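Side-chain contact in flavodoxin (Aquifex aeolicus, PDB 2ARK), which probably serves as a low-potential electron donor to a number of redox enzymes, using FMN as its cofactor: residues A[110-113]-A[114-117]. Numbering follows the deposited sequence.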
loop_
_atom_site.group_PDB
_atom_site.type_symbol
_atom_site.label_atom_id
_atom_site.label_comp_id
_atom_site.label_asym_id
_atom_site.label_seq_id
_atom_site.Cartn_x
_atom_site.Cartn_y
_atom_site.Cartn_z
ATOM N N SER A 110 -4.867 2.141 -4.257
ATOM C CA SER A 110 -5.551 3.246 -3.543
ATOM C C SER A 110 -7.062 3.304 -3.819
ATOM O O SER A 110 -7.846 3.667 -2.932
ATOM C CB SER A 110 -4.900 4.619 -3.809
ATOM O OG SER A 110 -5.278 5.145 -5.077
ATOM N N ILE A 111 -7.466 2.934 -5.028
ATOM C CA ILE A 111 -8.881 2.734 -5.343
ATOM C C ILE A 111 -9.441 1.594 -4.451
ATOM O O ILE A 111 -10.438 1.793 -3.735
ATOM C CB ILE A 111 -9.116 2.437 -6.866
ATOM C CG1 ILE A 111 -8.841 3.673 -7.725
ATOM C CG2 ILE A 111 -10.550 1.925 -7.113
ATOM C CD1 ILE A 111 -8.681 3.408 -9.228
ATOM N N LEU A 112 -8.778 0.428 -4.474
ATOM C CA LEU A 112 -9.167 -0.709 -3.656
ATOM C C LEU A 112 -9.272 -0.381 -2.154
ATOM O O LEU A 112 -10.163 -0.877 -1.467
ATOM C CB LEU A 112 -8.233 -1.910 -3.896
ATOM C CG LEU A 112 -8.327 -2.527 -5.305
ATOM C CD1 LEU A 112 -7.175 -3.530 -5.569
ATOM C CD2 LEU A 112 -9.682 -3.150 -5.614
ATOM N N THR A 113 -8.384 0.464 -1.647
ATOM C CA THR A 113 -8.423 0.796 -0.240
ATOM C C THR A 113 -9.595 1.678 0.106
ATOM O O THR A 113 -10.176 1.574 1.177
ATOM C CB THR A 113 -7.030 1.252 0.343
ATOM O OG1 THR A 113 -7.128 2.528 1.004
ATOM C CG2 THR A 113 -6.006 1.289 -0.701
HETATM N N MSE A 114 -9.965 2.514 -0.836
HETATM C CA MSE A 114 -11.118 3.358 -0.720
HETATM C C MSE A 114 -12.394 2.497 -0.743
HETATM O O MSE A 114 -13.290 2.675 0.080
HETATM C CB MSE A 114 -11.068 4.325 -1.892
HETATM C CG MSE A 114 -11.946 5.497 -1.787
HETATM SE SE MSE A 114 -11.810 6.623 -3.411
HETATM C CE MSE A 114 -12.264 5.281 -4.941
ATOM N N LEU A 115 -12.447 1.552 -1.668
ATOM C CA LEU A 115 -13.554 0.639 -1.785
ATOM C C LEU A 115 -13.685 -0.242 -0.559
ATOM O O LEU A 115 -14.808 -0.486 -0.093
ATOM C CB LEU A 115 -13.436 -0.226 -3.051
ATOM C CG LEU A 115 -13.501 0.555 -4.364
ATOM C CD1 LEU A 115 -12.876 -0.263 -5.498
ATOM C CD2 LEU A 115 -14.896 1.005 -4.735
HETATM N N MSE A 116 -12.560 -0.717 -0.023
HETATM C CA MSE A 116 -12.609 -1.556 1.165
HETATM C C MSE A 116 -13.159 -0.822 2.342
HETATM O O MSE A 116 -13.813 -1.410 3.214
HETATM C CB MSE A 116 -11.255 -2.132 1.507
HETATM C CG MSE A 116 -10.954 -3.311 0.646
HETATM SE SE MSE A 116 -9.298 -4.225 1.180
HETATM C CE MSE A 116 -7.932 -2.774 0.601
ATOM N N ASN A 117 -12.913 0.477 2.359
ATOM C CA ASN A 117 -13.337 1.283 3.477
ATOM C C ASN A 117 -14.856 1.281 3.597
ATOM O O ASN A 117 -15.387 1.392 4.692
ATOM C CB ASN A 117 -12.796 2.699 3.322
ATOM C CG ASN A 117 -12.752 3.442 4.613
ATOM O OD1 ASN A 117 -13.742 4.051 5.019
ATOM N ND2 ASN A 117 -11.585 3.434 5.264
#
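The flat groups that meet across residues 110-117 are peptide carbonyls, each approached differently by the N-H one turn on. N of Met114 stands above the carbonyl plane of Ser110, 37° out of it, whereas N of Met116 is tilted 26° from the plane of Leu112. The carbonyl of Ile111 is gripped by N of Leu115 at 2.9 Å, the donor standing almost directly beyond the oxygen, and CG of Leu115 also comes to 3.4 Å from O of Ile111. Around that bond Ile111 and Leu115 run side by side, CG2 of Ile111 against CD1 of Leu115 at 3.6 Å. With CG1 beside the backbone N (chi1 -69°), the CG2 branch of Ile111 is turned toward Leu115. In the flavodoxin fold, helix 104-117 makes the crossover between parallel strands 90-97 and 121-128, and Leu115 faces that sheet at Ala91 and Val122, with Phe75 of helix 69-78 beside it. Cut back to an alanine, Leu115 would probably leave CG2 of Ile111 without CD1 beside it and open a gap toward Val122 and Phe75. Selenomethionine Met114 bends at its selenium, carrying CE to within 4.3 Å of Ile111 CG2, while its side chain also packs on Met71 and Phe75. The bent selenomethionine Met116 brings CE to 3.6 Å from O of Leu112, and the side chain of Met116 packs on Leu112 of the third subunit. CB of Asn117 lies 3.6 Å from O of Thr113, which a weak bond joins to N of Asn117; the side-chain amide points away, and Tyr137 OH of the third subunit hydrogen-bonds both to its ND2 and to O of Thr113.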